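Alpha-fucosidase (Bifidobacterium bifidum, PDB 2EAB) is a 1,2-alpha-L-fucosidase, a glycoside hydrolase that probably cleaves alpha-1,2-linked L-fucose from glycans, and of which this chain is the catalytic domain. Local coordinates at residues A[45-50]-A[401-406]; A[60-65]-A[71-76]; A[690-693]-A[698-701]; A[732-737]-A[782-787]. All coordinates share one frame; numbering follows the deposited sequence.

How the contacts relate
The contacts form two touching pairs on opposite sides of the chain's centre. Contacts 1 and 2 have centres about 10 Å apart; strand 69-76 is one half of contact 2, and Trp47 and Val403 of contact 1 pack on it. Contacts 3 and 4 have centres about 9 Å apart and meet near helix 697-711. All four are largely buried. Contacts 2 and 3 also include partly exposed residues, Arg71 in the former and Tyr699 and Thr693 in the latter. Their chemistry differs. Contact 1 is an indole packed on a loop, and contact 2 is a hydrogen-bonded hairpin. Contact 3 is apolar loop-to-helix packing. Contact 4 is polar, with amides and a guanidinium beside a pocket.

Contact 1: A[45-50]-A[401-406]; sequences NRWQQT and WSVTAG
Trp47 leaves helix 42-50 with CG anti to its backbone N (chi1 172°), which carries the indole across to Val403. At Val403, CG1 sits between the backbone N and the carbonyl carbon (chi1 74°), and this lays the methyl 3.5 Å from Trp47 CE3. The CB of Val403 makes a CH-pi contact over the five-membered ring of Trp47, 3.6 Å from its centroid. The backbone of Ser402 continues over the same face, with Ser402 CA 3.4 Å from Trp47 CH2. The carbonyl of Trp401 comes instead at the ring edge, near its plane, with Trp401 O also 3.4 Å from Trp47 CH2. No hydrogen bond joins the two segments. The indole NE1 is satisfied by Thr62 OG1. With an alanine in place of Trp47, a gap would probably open against Val403 and Ser402, and Thr62 would lose its indole partner. Within the helix, Asn45 OD1 accepts from both Gln48 NE2 and Gln49 NE2. The contact joins the N-terminal part of the chain to the glycoside hydrolase family 95 catalytic part. Trp401 packs on Leu382 and Ser386 of helix 365-386, and Ser386 is a calcium ligand. Ser402 OG bonds Asn75 OD1, while Trp47 and Val403 both touch Thr73, so strand 69-76 of the seven-stranded sheet packs against the contact.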
# COMPACT_ATOMS: atom_id res chain seq x y z
N ASN A 45 -13.87 17.92 -4.82
CA ASN A 45 -13.90 16.97 -5.91
C ASN A 45 -12.91 17.33 -7.01
O ASN A 45 -12.24 16.44 -7.57
CB ASN A 45 -15.30 16.84 -6.51
CG ASN A 45 -15.33 15.84 -7.65
OD1 ASN A 45 -15.05 14.66 -7.45
ND2 ASN A 45 -15.61 16.33 -8.85
N ARG A 46 -12.81 18.61 -7.34
CA ARG A 46 -11.83 19.05 -8.33
C ARG A 46 -10.42 18.67 -7.89
O ARG A 46 -9.62 18.17 -8.70
CB ARG A 46 -11.93 20.55 -8.61
CG ARG A 46 -11.07 21.03 -9.78
CD ARG A 46 -11.73 20.77 -11.13
NE ARG A 46 -12.94 21.57 -11.33
CZ ARG A 46 -13.77 21.43 -12.36
NH1 ARG A 46 -13.54 20.53 -13.31
NH2 ARG A 46 -14.84 22.21 -12.44
N TRP A 47 -10.12 18.89 -6.61
CA TRP A 47 -8.81 18.53 -6.06
C TRP A 47 -8.44 17.08 -6.39
O TRP A 47 -7.36 16.80 -6.92
CB TRP A 47 -8.76 18.76 -4.54
CG TRP A 47 -7.48 18.20 -3.96
CD1 TRP A 47 -6.27 18.82 -3.91
CD2 TRP A 47 -7.29 16.89 -3.42
NE1 TRP A 47 -5.33 17.98 -3.35
CE2 TRP A 47 -5.93 16.79 -3.04
CE3 TRP A 47 -8.13 15.80 -3.19
CZ2 TRP A 47 -5.40 15.63 -2.47
CZ3 TRP A 47 -7.60 14.64 -2.63
CH2 TRP A 47 -6.25 14.57 -2.27
N GLN A 48 -9.34 16.15 -6.06
CA GLN A 48 -8.99 14.73 -6.15
C GLN A 48 -8.87 14.22 -7.58
O GLN A 48 -8.18 13.24 -7.83
CB GLN A 48 -9.99 13.85 -5.38
CG GLN A 48 -11.37 13.78 -5.99
CD GLN A 48 -12.25 12.73 -5.36
OE1 GLN A 48 -11.76 11.82 -4.66
NE2 GLN A 48 -13.54 12.82 -5.61
N GLN A 49 -9.54 14.89 -8.52
CA GLN A 49 -9.57 14.41 -9.90
C GLN A 49 -8.52 15.04 -10.81
O GLN A 49 -8.21 14.48 -11.87
CB GLN A 49 -10.97 14.61 -10.52
CG GLN A 49 -12.07 13.89 -9.77
CD GLN A 49 -13.29 13.55 -10.62
OE1 GLN A 49 -13.19 13.36 -11.84
NE2 GLN A 49 -14.44 13.44 -9.97
N THR A 50 -7.96 16.17 -10.39
CA THR A 50 -7.20 17.00 -11.34
C THR A 50 -5.81 17.46 -10.91
O THR A 50 -5.02 17.86 -11.76
CB THR A 50 -8.00 18.26 -11.78
OG1 THR A 50 -8.09 19.17 -10.68
CG2 THR A 50 -9.40 17.91 -12.25
N TRP A 401 -1.61 12.42 0.60
CA TRP A 401 -2.24 13.56 -0.07
C TRP A 401 -3.72 13.66 0.24
O TRP A 401 -4.46 12.71 -0.01
CB TRP A 401 -2.00 13.49 -1.59
CG TRP A 401 -0.54 13.48 -1.93
CD1 TRP A 401 0.28 14.56 -1.98
CD2 TRP A 401 0.27 12.34 -2.25
NE1 TRP A 401 1.56 14.17 -2.31
CE2 TRP A 401 1.58 12.81 -2.47
CE3 TRP A 401 0.01 10.96 -2.35
CZ2 TRP A 401 2.64 11.96 -2.82
CZ3 TRP A 401 1.06 10.12 -2.69
CH2 TRP A 401 2.36 10.62 -2.91
N SER A 402 -4.16 14.80 0.76
CA SER A 402 -5.58 15.01 1.06
C SER A 402 -5.91 16.49 1.04
O SER A 402 -5.03 17.32 1.26
CB SER A 402 -5.94 14.43 2.42
OG SER A 402 -5.34 15.20 3.44
N VAL A 403 -7.18 16.79 0.81
CA VAL A 403 -7.68 18.16 0.84
C VAL A 403 -8.71 18.36 1.96
O VAL A 403 -8.95 19.49 2.39
CB VAL A 403 -8.29 18.58 -0.53
CG1 VAL A 403 -9.63 17.90 -0.78
CG2 VAL A 403 -8.41 20.09 -0.64
N THR A 404 -9.30 17.27 2.43
CA THR A 404 -10.35 17.31 3.44
C THR A 404 -9.75 17.25 4.85
O THR A 404 -8.69 16.65 5.06
CB THR A 404 -11.32 16.14 3.25
OG1 THR A 404 -10.58 14.92 3.20
CG2 THR A 404 -12.10 16.30 1.95
N ALA A 405 -10.43 17.88 5.80
CA ALA A 405 -10.02 17.82 7.21
C ALA A 405 -11.19 18.02 8.14
O ALA A 405 -12.13 18.76 7.83
CB ALA A 405 -8.94 18.86 7.50
N GLY A 406 -11.13 17.35 9.28
CA GLY A 406 -12.05 17.59 10.39
C GLY A 406 -11.48 16.88 11.60
O GLY A 406 -10.51 16.12 11.47

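Contact 2: A[60-65]-A[71-76]; sequences GGTVWG and RVTFNE
Thr62 and Thr73 are a hydrogen-bonded pair on neighbouring antiparallel strands of a beta hairpin, and each backbone N donates to the other's backbone O. Both bonds are 2.9 Å, Thr62 N to Thr73 O and Thr73 N to Thr62 O. Gly60 and Asn75 form the second hydrogen-bonded pair of this register. Past the strand end, Trp64 N donates to Arg71 O at 3.0 Å. Water 1 bridges the face that carries Thr62, Thr73 and Asn75. It donates to Thr73 O, accepts from Asn75 ND2, and is bonded to Thr62 OG1, which also meets Trp47 NE1. Asn75 OD1 is taken by Ser402 OG. The indole of Trp64 adds a nearly straight bond from NE1 to Thr73 OG1, 2.9 Å and 169°, in the ring plane. Thr73 OG1 is also bonded to Asp141. Arg71 runs extended over one face of the indole. Its CD lies 3.6 Å from the centroid of the five-membered ring, a CH-pi contact. Further out, Arg71 NH1 is 3.4 Å from Trp64 CZ2, with the two planes 9° apart. Salt bridges from Arg71 NE to Asp141 and from NH1 to Asp43 fix the guanidinium. A leucine in place of Trp64 would probably leave Thr73 OG1 without its indole donor and Arg71 without a flat surface to lie on. On the other face, Gly61 leaves room for Val72 CG1. The polar groups described are met by the hairpin, a water, helix 42-50, the loop at Ser402 and two aspartates, which probably balance the arginine charge.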
# COMPACT_ATOMS: atom_id res chain seq x y z
N GLY A 60 3.95 16.66 1.51
CA GLY A 60 3.45 16.48 0.17
C GLY A 60 2.72 17.70 -0.32
O GLY A 60 2.17 18.48 0.46
N GLY A 61 2.72 17.86 -1.64
CA GLY A 61 1.93 18.88 -2.30
C GLY A 61 1.09 18.27 -3.40
O GLY A 61 1.43 17.22 -3.95
N THR A 62 -0.01 18.94 -3.72
CA THR A 62 -0.81 18.64 -4.90
C THR A 62 -1.04 19.95 -5.64
O THR A 62 -1.67 20.88 -5.12
CB THR A 62 -2.14 17.92 -4.55
OG1 THR A 62 -2.56 18.26 -3.22
CG2 THR A 62 -1.98 16.40 -4.66
N VAL A 63 -0.49 20.01 -6.85
CA VAL A 63 -0.38 21.25 -7.62
C VAL A 63 -1.60 21.46 -8.51
O VAL A 63 -1.98 20.57 -9.27
CB VAL A 63 0.89 21.24 -8.50
CG1 VAL A 63 1.03 22.54 -9.29
CG2 VAL A 63 2.12 21.01 -7.63
N TRP A 64 -2.18 22.65 -8.42
CA TRP A 64 -3.33 23.00 -9.25
C TRP A 64 -2.91 23.63 -10.59
O TRP A 64 -3.52 23.37 -11.62
CB TRP A 64 -4.28 23.94 -8.49
CG TRP A 64 -4.94 23.33 -7.28
CD1 TRP A 64 -4.33 22.92 -6.12
CD2 TRP A 64 -6.34 23.07 -7.10
NE1 TRP A 64 -5.27 22.42 -5.24
CE2 TRP A 64 -6.51 22.50 -5.82
CE3 TRP A 64 -7.47 23.26 -7.91
CZ2 TRP A 64 -7.76 22.13 -5.32
CZ3 TRP A 64 -8.72 22.88 -7.41
CH2 TRP A 64 -8.85 22.32 -6.13
N GLY A 65 -1.86 24.45 -10.56
CA GLY A 65 -1.37 25.11 -11.77
C GLY A 65 -2.27 26.23 -12.26
O GLY A 65 -2.37 26.48 -13.46
N ARG A 71 -2.23 27.50 -6.42
CA ARG A 71 -2.53 26.75 -5.22
C ARG A 71 -1.76 25.43 -5.22
O ARG A 71 -1.76 24.71 -6.22
CB ARG A 71 -4.03 26.47 -5.15
CG ARG A 71 -4.50 25.76 -3.90
CD ARG A 71 -5.99 25.54 -3.95
NE ARG A 71 -6.45 24.75 -2.80
CZ ARG A 71 -7.71 24.40 -2.57
NH1 ARG A 71 -8.68 24.76 -3.41
NH2 ARG A 71 -8.01 23.68 -1.50
N VAL A 72 -1.10 25.16 -4.10
CA VAL A 72 -0.52 23.85 -3.84
C VAL A 72 -1.10 23.35 -2.52
O VAL A 72 -0.80 23.89 -1.45
CB VAL A 72 1.02 23.90 -3.75
CG1 VAL A 72 1.60 22.50 -3.49
CG2 VAL A 72 1.61 24.49 -5.02
N THR A 73 -1.97 22.36 -2.60
CA THR A 73 -2.57 21.77 -1.41
C THR A 73 -1.47 21.04 -0.64
O THR A 73 -0.65 20.33 -1.25
CB THR A 73 -3.75 20.88 -1.80
OG1 THR A 73 -4.76 21.69 -2.43
CG2 THR A 73 -4.36 20.18 -0.59
N PHE A 74 -1.43 21.22 0.67
CA PHE A 74 -0.27 20.84 1.48
C PHE A 74 -0.61 19.81 2.55
O PHE A 74 -1.65 19.91 3.21
CB PHE A 74 0.35 22.09 2.12
CG PHE A 74 1.65 21.83 2.81
CD1 PHE A 74 2.85 21.81 2.09
CD2 PHE A 74 1.69 21.58 4.18
CE1 PHE A 74 4.06 21.56 2.73
CE2 PHE A 74 2.90 21.32 4.82
CZ PHE A 74 4.09 21.31 4.09
N ASN A 75 0.30 18.85 2.72
CA ASN A 75 0.17 17.79 3.72
C ASN A 75 1.48 17.54 4.45
O ASN A 75 2.57 17.69 3.88
CB ASN A 75 -0.21 16.47 3.06
CG ASN A 75 -1.67 16.39 2.69
OD1 ASN A 75 -2.53 16.15 3.55
ND2 ASN A 75 -1.97 16.55 1.42
N GLU A 76 1.36 17.12 5.71
CA GLU A 76 2.45 16.46 6.41
C GLU A 76 1.89 15.19 7.05
O GLU A 76 0.81 15.21 7.67
CB GLU A 76 3.10 17.38 7.45
CG GLU A 76 4.54 17.00 7.82
CD GLU A 76 4.66 16.01 8.97
OE1 GLU A 76 5.81 15.56 9.24
OE2 GLU A 76 3.63 15.70 9.62
O HOH W 1 -1.00 17.54 -1.01

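Contact 3: A[690-693]-A[698-701]; sequences DLIT and EYMD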
# COMPACT_ATOMS: atom_id res chain seq x y z
N ASP A 690 0.40 -18.44 -0.96
CA ASP A 690 0.89 -19.57 -1.77
C ASP A 690 0.15 -20.86 -1.46
O ASP A 690 0.67 -21.96 -1.71
CB ASP A 690 2.41 -19.75 -1.64
CG ASP A 690 2.85 -20.31 -0.30
OD1 ASP A 690 2.01 -20.43 0.63
OD2 ASP A 690 4.05 -20.64 -0.17
N LEU A 691 -1.06 -20.72 -0.94
CA LEU A 691 -1.92 -21.84 -0.64
C LEU A 691 -2.55 -22.40 -1.92
O LEU A 691 -2.78 -23.60 -2.03
CB LEU A 691 -2.99 -21.35 0.33
CG LEU A 691 -3.99 -22.31 0.96
CD1 LEU A 691 -3.31 -23.50 1.62
CD2 LEU A 691 -4.79 -21.52 1.97
N ILE A 692 -2.81 -21.51 -2.88
CA ILE A 692 -3.40 -21.87 -4.16
C ILE A 692 -2.47 -21.32 -5.23
O ILE A 692 -2.36 -20.11 -5.41
CB ILE A 692 -4.82 -21.28 -4.34
CG1 ILE A 692 -5.76 -21.75 -3.22
CG2 ILE A 692 -5.38 -21.63 -5.72
CD1 ILE A 692 -7.09 -20.98 -3.15
N THR A 693 -1.79 -22.23 -5.93
CA THR A 693 -0.82 -21.83 -6.95
C THR A 693 -1.00 -22.64 -8.22
O THR A 693 -1.68 -23.67 -8.25
CB THR A 693 0.63 -22.05 -6.48
OG1 THR A 693 0.93 -23.45 -6.50
CG2 THR A 693 0.88 -21.48 -5.07
N GLU A 698 -5.74 -28.87 -8.93
CA GLU A 698 -7.00 -29.10 -8.22
C GLU A 698 -7.48 -27.80 -7.57
O GLU A 698 -8.63 -27.38 -7.76
CB GLU A 698 -6.87 -30.20 -7.17
CG GLU A 698 -8.19 -30.55 -6.49
CD GLU A 698 -8.05 -31.42 -5.25
OE1 GLU A 698 -6.97 -31.43 -4.62
OE2 GLU A 698 -9.04 -32.10 -4.89
N TYR A 699 -6.59 -27.16 -6.82
CA TYR A 699 -6.92 -25.92 -6.13
C TYR A 699 -7.06 -24.75 -7.11
O TYR A 699 -7.99 -23.95 -6.98
CB TYR A 699 -5.86 -25.59 -5.08
CG TYR A 699 -5.96 -26.37 -3.78
CD1 TYR A 699 -6.81 -27.47 -3.64
CD2 TYR A 699 -5.17 -26.01 -2.69
CE1 TYR A 699 -6.88 -28.18 -2.45
CE2 TYR A 699 -5.23 -26.72 -1.49
CZ TYR A 699 -6.08 -27.80 -1.38
OH TYR A 699 -6.14 -28.48 -0.19
N MET A 700 -6.15 -24.65 -8.08
CA MET A 700 -6.21 -23.55 -9.05
C MET A 700 -7.48 -23.59 -9.91
O MET A 700 -8.09 -22.55 -10.15
CB MET A 700 -4.96 -23.50 -9.93
CG MET A 700 -4.91 -22.28 -10.86
SD MET A 700 -5.03 -20.70 -9.98
CE MET A 700 -3.38 -20.60 -9.31
N ASP A 701 -7.88 -24.77 -10.37
CA ASP A 701 -9.11 -24.90 -11.14
C ASP A 701 -10.31 -24.42 -10.33
O ASP A 701 -11.20 -23.74 -10.85
CB ASP A 701 -9.35 -26.35 -11.58
CG ASP A 701 -8.40 -26.80 -12.68
OD1 ASP A 701 -7.68 -25.96 -13.26
OD2 ASP A 701 -8.38 -28.02 -12.97
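Ile692 and Tyr699 bring their CA atoms to 5.7 Å as the loop 690-693 runs past the first turn of helix 697-711, with no hydrogen bond between the two segments. Ile692 sets CG2 anti to its backbone N, which points this methyl at the helix. Ile692 CG2 lies 4.0 Å from Tyr699 CB and 3.7 Å from Tyr699 O. The ring of Tyr699 turns an edge to the loop, and Leu691 O sits in the ring plane, 3.5 Å from Tyr699 CD2. Met700 has a side chain bent at chi2 and chi3. The bends fold its CE methyl back over the loop backbone, 3.3 Å from Thr693 C. Met700 CE also packs on Ile692 CG2, at 4.2 Å. Leu691 turns its side chain to Trp584 of helix 577-596, and Asn696 OD1 bonds Tyr699 N at the helix start. The loop also carries Asp690, a calcium ligand in another structure of this protein. Here no calcium is bound at that site, and Asp690 OD2 instead holds a Tris molecule, probably from the crystallisation liquor. Apolar packing of a site-bearing loop on the next helix fits the (alpha/alpha)6 barrel of family 95 catalytic domains, where loops between helices line the pocket.

Contact 4: A[732-737]-A[782-787]; sequences WARTGD and QSNSTF. With EDO (1,2-ethanediol), chain G.
Arg734 and Asn784 lie beside a pocket that holds 1,2-ethanediol, probably from the crystallisation liquor, next to a site where another structure of this protein binds calcium, none being bound here. The amide of Asn784 stacks on one face of the Arg734 guanidinium, with planes 19° apart and Asn784 CG 3.4 Å from Arg734 CZ, over its centre. The two groups approach from opposite directions and are not hydrogen-bonded to each other. The guanidinium is held elsewhere, by Glu778 at NE and by the carbonyls of Gly689 and Pro688 at NH1 and NH2. NH2 also donates to the diol O1, which lies at the guanidinium edge. Thr735 makes an ST turn that leads toward helix 738-751, with OG1 accepting from Asp737 N. Gly736 takes a positive phi, and Asp737 is the N-cap of that helix. Gln782, on an edge strand of a mixed sheet, runs extended beyond CG to Ala733. Its NE2 donates to Ala733 O at 2.9 Å from above the carbonyl plane, and Gly736 N reaches the same oxygen from the opposite face. Gln782 NE2 also bonds Glu778 O. Water 2 donates both to Arg734 O and to Gln782 OE1, the latter at 2.8 Å.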
# COMPACT_ATOMS: atom_id res chain seq x y z
N TRP A 732 -6.27 -12.73 -10.58
CA TRP A 732 -6.27 -13.32 -11.91
C TRP A 732 -4.86 -13.54 -12.46
O TRP A 732 -4.62 -14.53 -13.13
CB TRP A 732 -7.14 -12.51 -12.86
CG TRP A 732 -8.60 -12.86 -12.77
CD1 TRP A 732 -9.57 -12.20 -12.08
CD2 TRP A 732 -9.25 -13.98 -13.40
NE1 TRP A 732 -10.79 -12.83 -12.25
CE2 TRP A 732 -10.62 -13.92 -13.05
CE3 TRP A 732 -8.80 -15.02 -14.23
CZ2 TRP A 732 -11.55 -14.87 -13.51
CZ3 TRP A 732 -9.72 -15.96 -14.67
CH2 TRP A 732 -11.08 -15.88 -14.31
N ALA A 733 -3.92 -12.65 -12.16
CA ALA A 733 -2.54 -12.84 -12.62
C ALA A 733 -1.98 -14.17 -12.12
O ALA A 733 -1.31 -14.89 -12.86
CB ALA A 733 -1.65 -11.69 -12.20
N ARG A 734 -2.26 -14.51 -10.87
CA ARG A 734 -1.77 -15.74 -10.26
C ARG A 734 -2.32 -17.00 -10.92
O ARG A 734 -1.73 -18.07 -10.79
CB ARG A 734 -2.09 -15.75 -8.76
CG ARG A 734 -1.31 -14.72 -7.93
CD ARG A 734 0.18 -15.08 -7.82
NE ARG A 734 0.96 -14.27 -6.88
CZ ARG A 734 0.94 -14.42 -5.56
NH1 ARG A 734 0.14 -15.31 -5.00
NH2 ARG A 734 1.71 -13.66 -4.80
N THR A 735 -3.45 -16.88 -11.62
CA THR A 735 -4.04 -18.02 -12.34
C THR A 735 -3.32 -18.35 -13.64
O THR A 735 -3.54 -19.42 -14.21
CB THR A 735 -5.53 -17.79 -12.71
OG1 THR A 735 -5.62 -16.83 -13.78
CG2 THR A 735 -6.36 -17.33 -11.53
N GLY A 736 -2.51 -17.42 -14.13
CA GLY A 736 -1.87 -17.57 -15.44
C GLY A 736 -2.69 -17.06 -16.61
O GLY A 736 -2.20 -17.05 -17.74
N ASP A 737 -3.92 -16.64 -16.35
CA ASP A 737 -4.79 -16.12 -17.41
C ASP A 737 -4.48 -14.63 -17.63
O ASP A 737 -5.15 -13.75 -17.07
CB ASP A 737 -6.27 -16.34 -17.07
CG ASP A 737 -7.22 -15.94 -18.19
OD1 ASP A 737 -6.79 -15.28 -19.16
OD2 ASP A 737 -8.42 -16.26 -18.07
N GLN A 782 6.36 -13.97 -11.50
CA GLN A 782 5.89 -14.48 -10.22
C GLN A 782 7.03 -15.22 -9.55
O GLN A 782 7.93 -15.73 -10.22
CB GLN A 782 4.66 -15.37 -10.39
CG GLN A 782 3.39 -14.55 -10.63
CD GLN A 782 2.22 -15.33 -11.17
OE1 GLN A 782 2.04 -16.51 -10.86
NE2 GLN A 782 1.40 -14.68 -11.99
N SER A 783 7.01 -15.26 -8.22
CA SER A 783 8.08 -15.94 -7.50
C SER A 783 7.63 -16.51 -6.16
O SER A 783 8.45 -16.75 -5.28
CB SER A 783 9.30 -15.01 -7.32
OG SER A 783 8.99 -13.87 -6.53
N ASN A 784 6.33 -16.75 -6.02
CA ASN A 784 5.75 -17.18 -4.75
C ASN A 784 5.46 -18.67 -4.66
O ASN A 784 5.12 -19.16 -3.58
CB ASN A 784 4.44 -16.45 -4.49
CG ASN A 784 3.33 -16.90 -5.43
OD1 ASN A 784 3.43 -16.69 -6.64
ND2 ASN A 784 2.30 -17.53 -4.89
N SER A 785 5.55 -19.39 -5.76
CA SER A 785 5.10 -20.78 -5.75
C SER A 785 6.22 -21.77 -5.46
O SER A 785 7.39 -21.40 -5.38
CB SER A 785 4.38 -21.12 -7.05
OG SER A 785 3.67 -22.33 -6.91
N THR A 786 5.83 -23.02 -5.27
CA THR A 786 6.75 -24.13 -5.06
C THR A 786 6.50 -25.19 -6.13
O THR A 786 5.36 -25.62 -6.33
CB THR A 786 6.60 -24.73 -3.65
OG1 THR A 786 7.00 -23.75 -2.69
CG2 THR A 786 7.45 -25.98 -3.48
N PHE A 787 7.56 -25.57 -6.82
CA PHE A 787 7.55 -26.56 -7.90
C PHE A 787 7.98 -27.90 -7.32
O PHE A 787 8.89 -27.96 -6.48
CB PHE A 787 8.56 -26.10 -8.95
CG PHE A 787 8.61 -26.94 -10.21
CD1 PHE A 787 7.89 -26.55 -11.33
CD2 PHE A 787 9.44 -28.05 -10.29
CE1 PHE A 787 7.98 -27.29 -12.51
CE2 PHE A 787 9.53 -28.79 -11.47
CZ PHE A 787 8.80 -28.41 -12.58
C1 EDO G . 2.39 -10.80 -4.22
O1 EDO G . 3.21 -11.68 -5.14
C2 EDO G . 3.21 -9.46 -4.07
O2 EDO G . 4.51 -9.81 -3.54
O HOH W 2 0.60 -18.28 -12.45